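Side-chain contacts in axin interactor, dorsalization-associated protein (Danio rerio, PDB 2QZQ), which acts as a ventralizing factor in the embryo, binding axin and disrupting its homodimerization, which inhibits axin-mediated JNK activation: residues R59-T63 and Y64-S68; K91-P95 and K96-T100. All coordinates share one frame; numbering follows the deposited sequence.

Overall arrangement
The chain belongs to the C-terminal, C2-type domain of the protein. After strands 15-24, 34-41 and 52-53 it reaches the short strand 59-60, and contact 1 closes the turn into strand 64-72, which pairs onward with strand 15-24. Strand 85-94 follows, with strand 34-41 on its other side, and contact 2 closes the loop carrying it into strand 99-109. The two hairpins are thus in series, neither nested nor crossing. The centres of contacts 1 and 2 lie about 18 Å apart, and the two do not touch. Both nevertheless reach the segment between strands 15-24 and 34-41: Lys60 NZ hydrogen-bonds Cys31 O, and the backbones of Asp62 and Tyr93 bond those of Gly29 and Ile32.

Contact 1 (R59-T63 and Y64-S68); sequences RKEDT and YIHFS
His66 CB sits 3.5 Å above the centre of the Arg59 guanidinium, on a face of the hairpin that touches closely yet looks to solvent. A bend at chi3 (53°) brings the Arg59 end back across the neighbouring strand, where NH1 donates to Ser68 OG over 2.8 Å. The serine oxygen is only 5° out of the guanidinium plane, a direction that would favour this rotation of the group. The backbones of Arg59 and His66 are joined from His66 N to Arg59 O, 2.9 Å with 164° at the hydrogen. Towards the turn, Glu61 N reaches Tyr64 O at 2.8 Å. The Thr63 carbonyl covers one face of the Tyr64 ring, and Lys22 of strand 15-24 makes a cation-pi contact with the ring.

The other face is the inward one: Ile65 is buried against Ile23, Pro34 and Ala57. Across the hairpin itself it has a spare contact, Lys60 CG to Ile65 CG1 at 4.2 Å, before the lysine chain leads away and NZ bonds Cys31 O. Loosest is the open end, where a water bridges Arg59 N and His66 O. The whole is a short antiparallel beta hairpin with a weakly paired outer strand, at the sheet edge of a C2-type domain, within the region that, by similarity, binds axin.

Contact 2 (K91-P95 and K96-T100); sequences KHYKP and KKRFT
Lys91 CB rests against Thr100 CG2 at 3.8 Å, near the open end of an antiparallel beta hairpin whose strands are joined by an alpha-turn, Lys94 to Arg98, at the surface of the C2-type domain. The lysine chain then extends away to Thr37, which NZ hydrogen-bonds. At His92 the backbone carries the contact: His92 O receives a CA-H...O approach from Thr100 CA at 3.3 Å.

Tyr93 faces Thr100 as a non-hydrogen-bonded pair. A chi1 of 176° turns the Tyr93 ring away from its own backbone N and along the hairpin beside Arg98, pointing the same way. The Tyr93 hydroxyl comes over one face of the Arg98 guanidinium, OH to NH1 3.6 Å, with ring and guanidinium planes 87° apart; this is contact without a hydrogen bond.

Lys94 holds the turn at both polar backbone atoms. Lys94 N donates to Phe99 O at 3.0 Å, nearly straight at 174°. Lys94 O accepts twice. Arg98 N reaches it at 2.8 Å, short but bent at the hydrogen, the bond that defines the alpha-turn. Lys97 N, 3.0 Å from Lys94 O, approaches from above the carbonyl plane. Arg98, at positive phi, turns the chain back into the second strand. Last comes Pro95, whose O lies 3.8 Å from Arg98 CG.

Contact 1 (R59-T63 and Y64-S68)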
loop_
_atom_site.group_PDB
_atom_site.type_symbol
_atom_site.label_atom_id
_atom_site.label_comp_id
_atom_site.label_asym_id
_atom_site.label_seq_id
_atom_site.Cartn_x
_atom_site.Cartn_y
_atom_site.Cartn_z
ATOM N N ARG A 59 -15.572 -5.506 -3.706
ATOM C CA ARG A 59 -16.474 -4.371 -3.699
ATOM C C ARG A 59 -15.978 -3.306 -4.681
ATOM O O ARG A 59 -15.168 -2.448 -4.320
ATOM C CB ARG A 59 -16.648 -3.810 -2.274
ATOM C CG ARG A 59 -17.199 -4.832 -1.238
ATOM C CD ARG A 59 -16.850 -4.406 0.209
ATOM N NE ARG A 59 -17.292 -3.037 0.461
ATOM C CZ ARG A 59 -16.696 -2.192 1.295
ATOM N NH1 ARG A 59 -15.600 -2.557 1.971
ATOM N NH2 ARG A 59 -17.197 -0.975 1.447
ATOM N N LYS A 60 -16.470 -3.381 -5.920
ATOM C CA LYS A 60 -15.995 -2.528 -7.022
ATOM C C LYS A 60 -17.085 -1.551 -7.431
ATOM O O LYS A 60 -18.275 -1.887 -7.425
ATOM C CB LYS A 60 -15.561 -3.372 -8.243
ATOM C CG LYS A 60 -14.491 -4.459 -7.967
ATOM C CD LYS A 60 -13.761 -4.850 -9.256
ATOM C CE LYS A 60 -14.727 -5.275 -10.386
ATOM N NZ LYS A 60 -13.990 -6.013 -11.450
ATOM N N GLU A 61 -16.674 -0.330 -7.742
ATOM C CA GLU A 61 -17.537 0.713 -8.270
ATOM C C GLU A 61 -16.814 1.160 -9.537
ATOM O O GLU A 61 -15.727 0.648 -9.837
ATOM C CB GLU A 61 -17.672 1.906 -7.295
ATOM C CG GLU A 61 -18.185 1.573 -5.888
ATOM C CD GLU A 61 -18.397 2.808 -4.966
ATOM O OE1 GLU A 61 -17.777 3.896 -5.148
ATOM O OE2 GLU A 61 -19.202 2.664 -4.015
ATOM N N ASP A 62 -17.400 2.097 -10.266
ATOM C CA ASP A 62 -16.806 2.615 -11.486
ATOM C C ASP A 62 -15.380 3.148 -11.248
ATOM O O ASP A 62 -14.444 2.809 -11.988
ATOM C CB ASP A 62 -17.661 3.755 -12.045
ATOM C CG ASP A 62 -19.025 3.293 -12.582
ATOM O OD1 ASP A 62 -19.392 2.094 -12.471
ATOM O OD2 ASP A 62 -19.720 4.167 -13.136
ATOM N N THR A 63 -15.215 3.982 -10.218
ATOM C CA THR A 63 -13.919 4.644 -10.005
ATOM C C THR A 63 -13.268 4.341 -8.641
ATOM O O THR A 63 -12.209 4.883 -8.330
ATOM C CB THR A 63 -14.000 6.168 -10.232
ATOM O OG1 THR A 63 -14.888 6.731 -9.267
ATOM C CG2 THR A 63 -14.532 6.487 -11.604
ATOM N N TYR A 64 -13.871 3.445 -7.858
ATOM C CA TYR A 64 -13.269 2.990 -6.607
ATOM C C TYR A 64 -13.362 1.490 -6.412
ATOM O O TYR A 64 -14.329 0.853 -6.808
ATOM C CB TYR A 64 -13.888 3.703 -5.379
ATOM C CG TYR A 64 -13.473 5.139 -5.265
ATOM C CD1 TYR A 64 -12.301 5.492 -4.601
ATOM C CD2 TYR A 64 -14.228 6.149 -5.879
ATOM C CE1 TYR A 64 -11.894 6.829 -4.539
ATOM C CE2 TYR A 64 -13.825 7.492 -5.827
ATOM C CZ TYR A 64 -12.668 7.815 -5.137
ATOM O OH TYR A 64 -12.273 9.121 -5.081
ATOM N N ILE A 65 -12.326 0.937 -5.797
ATOM C CA ILE A 65 -12.363 -0.410 -5.280
ATOM C C ILE A 65 -12.217 -0.259 -3.783
ATOM O O ILE A 65 -11.248 0.336 -3.304
ATOM C CB ILE A 65 -11.233 -1.269 -5.877
ATOM C CG1 ILE A 65 -11.535 -1.526 -7.355
ATOM C CG2 ILE A 65 -11.083 -2.617 -5.139
ATOM C CD1 ILE A 65 -10.293 -1.641 -8.189
ATOM N N HIS A 66 -13.202 -0.784 -3.055
ATOM C CA HIS A 66 -13.202 -0.760 -1.590
ATOM C C HIS A 66 -12.548 -2.023 -1.034
ATOM O O HIS A 66 -12.853 -3.134 -1.475
ATOM C CB HIS A 66 -14.633 -0.565 -1.067
ATOM C CG HIS A 66 -15.240 0.727 -1.518
ATOM N ND1 HIS A 66 -15.856 0.873 -2.739
ATOM C CD2 HIS A 66 -15.246 1.947 -0.948
ATOM C CE1 HIS A 66 -16.227 2.129 -2.900
ATOM N NE2 HIS A 66 -15.864 2.801 -1.825
ATOM N N PHE A 67 -11.617 -1.828 -0.096
ATOM C CA PHE A 67 -10.850 -2.887 0.529
ATOM C C PHE A 67 -11.286 -3.094 1.973
ATOM O O PHE A 67 -11.609 -4.233 2.370
ATOM C CB PHE A 67 -9.342 -2.556 0.509
ATOM C CG PHE A 67 -8.662 -2.885 -0.799
ATOM C CD1 PHE A 67 -7.983 -4.095 -0.968
ATOM C CD2 PHE A 67 -8.742 -2.001 -1.880
ATOM C CE1 PHE A 67 -7.372 -4.399 -2.198
ATOM C CE2 PHE A 67 -8.147 -2.300 -3.115
ATOM C CZ PHE A 67 -7.459 -3.501 -3.278
ATOM N N SER A 68 -11.292 -1.989 2.742
ATOM C CA SER A 68 -11.616 -2.000 4.175
ATOM C C SER A 68 -10.904 -3.138 4.886
ATOM O O SER A 68 -11.543 -4.005 5.480
ATOM C CB SER A 68 -13.130 -2.105 4.393
ATOM O OG SER A 68 -13.824 -1.124 3.648
HETATM O O HOH W 1 -13.760 -5.700 -1.143
#

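Contact 2 (K91-P95 and K96-T100)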
loop_
_atom_site.group_PDB
_atom_site.type_symbol
_atom_site.label_atom_id
_atom_site.label_comp_id
_atom_site.label_asym_id
_atom_site.label_seq_id
_atom_site.Cartn_x
_atom_site.Cartn_y
_atom_site.Cartn_z
ATOM N N LYS A 91 -2.420 -4.445 -7.814
ATOM C CA LYS A 91 -2.249 -5.519 -8.789
ATOM C C LYS A 91 -3.598 -6.066 -9.218
ATOM O O LYS A 91 -4.568 -6.034 -8.458
ATOM C CB LYS A 91 -1.397 -6.612 -8.176
ATOM C CG LYS A 91 0.081 -6.160 -7.943
ATOM C CD LYS A 91 0.892 -7.250 -7.318
ATOM C CE LYS A 91 2.264 -6.771 -6.914
ATOM N NZ LYS A 91 2.958 -7.846 -6.135
ATOM N N HIS A 92 -3.653 -6.589 -10.446
ATOM C CA HIS A 92 -4.902 -7.057 -11.016
ATOM C C HIS A 92 -4.589 -8.045 -12.148
ATOM O O HIS A 92 -3.456 -8.081 -12.688
ATOM C CB HIS A 92 -5.812 -5.886 -11.466
ATOM C CG HIS A 92 -5.279 -5.107 -12.638
ATOM N ND1 HIS A 92 -4.077 -4.425 -12.605
ATOM C CD2 HIS A 92 -5.772 -4.926 -13.884
ATOM C CE1 HIS A 92 -3.858 -3.863 -13.780
ATOM N NE2 HIS A 92 -4.875 -4.144 -14.569
ATOM N N TYR A 93 -5.600 -8.841 -12.476
ATOM C CA TYR A 93 -5.463 -9.889 -13.493
ATOM C C TYR A 93 -5.794 -9.310 -14.855
ATOM O O TYR A 93 -6.884 -8.781 -15.037
ATOM C CB TYR A 93 -6.456 -11.028 -13.188
ATOM C CG TYR A 93 -6.454 -12.118 -14.252
ATOM C CD1 TYR A 93 -5.391 -13.009 -14.334
ATOM C CD2 TYR A 93 -7.501 -12.231 -15.171
ATOM C CE1 TYR A 93 -5.365 -14.033 -15.308
ATOM C CE2 TYR A 93 -7.493 -13.248 -16.139
ATOM C CZ TYR A 93 -6.420 -14.134 -16.206
ATOM O OH TYR A 93 -6.385 -15.140 -17.167
ATOM N N LYS A 94 -4.878 -9.447 -15.818
ATOM C CA LYS A 94 -5.113 -8.935 -17.184
ATOM C C LYS A 94 -5.591 -10.087 -18.074
ATOM O O LYS A 94 -4.804 -10.997 -18.402
ATOM C CB LYS A 94 -3.845 -8.308 -17.767
ATOM C CG LYS A 94 -3.421 -7.013 -17.073
ATOM C CD LYS A 94 -2.200 -6.447 -17.773
ATOM C CE LYS A 94 -2.524 -5.204 -18.613
ATOM N NZ LYS A 94 -1.256 -4.399 -18.808
ATOM N N PRO A 95 -6.886 -10.082 -18.441
ATOM C CA PRO A 95 -7.427 -11.282 -19.105
ATOM C C PRO A 95 -6.855 -11.584 -20.487
ATOM O O PRO A 95 -6.871 -12.756 -20.911
ATOM C CB PRO A 95 -8.939 -10.978 -19.206
ATOM C CG PRO A 95 -9.178 -9.869 -18.257
ATOM C CD PRO A 95 -7.923 -9.058 -18.250
ATOM N N LYS A 96 -6.411 -10.552 -21.213
ATOM C CA LYS A 96 -5.748 -10.767 -22.512
ATOM C C LYS A 96 -4.326 -11.348 -22.378
ATOM O O LYS A 96 -3.773 -11.857 -23.353
ATOM C CB LYS A 96 -5.718 -9.484 -23.358
ATOM C CG LYS A 96 -7.078 -9.107 -23.997
ATOM C CD LYS A 96 -7.029 -7.707 -24.638
ATOM C CE LYS A 96 -8.344 -7.375 -25.367
ATOM N NZ LYS A 96 -9.374 -7.014 -24.370
ATOM N N LYS A 97 -3.735 -11.250 -21.188
ATOM C CA LYS A 97 -2.340 -11.630 -20.958
ATOM C C LYS A 97 -2.272 -12.879 -20.109
ATOM O O LYS A 97 -1.274 -13.588 -20.119
ATOM C CB LYS A 97 -1.584 -10.502 -20.235
ATOM C CG LYS A 97 -1.491 -9.201 -21.015
ATOM C CD LYS A 97 -0.754 -9.381 -22.339
ATOM C CE LYS A 97 -0.569 -8.055 -23.041
ATOM N NZ LYS A 97 0.497 -8.142 -24.062
ATOM N N ARG A 98 -3.349 -13.156 -19.396
ATOM C CA ARG A 98 -3.432 -14.294 -18.497
ATOM C C ARG A 98 -2.372 -14.272 -17.382
ATOM O O ARG A 98 -1.889 -15.321 -16.930
ATOM C CB ARG A 98 -3.380 -15.606 -19.303
ATOM C CG ARG A 98 -4.405 -15.632 -20.427
ATOM C CD ARG A 98 -4.415 -17.009 -21.144
ATOM N NE ARG A 98 -4.558 -18.091 -20.172
ATOM C CZ ARG A 98 -5.682 -18.341 -19.523
ATOM N NH1 ARG A 98 -6.725 -17.578 -19.787
ATOM N NH2 ARG A 98 -5.766 -19.335 -18.634
ATOM N N PHE A 99 -1.999 -13.068 -16.936
ATOM C CA PHE A 99 -1.193 -12.962 -15.729
ATOM C C PHE A 99 -1.569 -11.722 -14.926
ATOM O O PHE A 99 -2.293 -10.867 -15.401
ATOM C CB PHE A 99 0.318 -12.972 -16.044
ATOM C CG PHE A 99 0.775 -11.880 -16.980
ATOM C CD1 PHE A 99 1.394 -12.207 -18.187
ATOM C CD2 PHE A 99 0.653 -10.531 -16.640
ATOM C CE1 PHE A 99 1.852 -11.200 -19.065
ATOM C CE2 PHE A 99 1.097 -9.522 -17.499
ATOM C CZ PHE A 99 1.699 -9.859 -18.714
ATOM N N THR A 100 -1.016 -11.650 -13.719
ATOM C CA THR A 100 -1.177 -10.504 -12.819
ATOM C C THR A 100 -0.163 -9.408 -13.119
ATOM O O THR A 100 1.026 -9.678 -13.298
ATOM C CB THR A 100 -0.996 -10.958 -11.379
ATOM O OG1 THR A 100 -2.039 -11.882 -11.071
ATOM C CG2 THR A 100 -1.069 -9.737 -10.374
#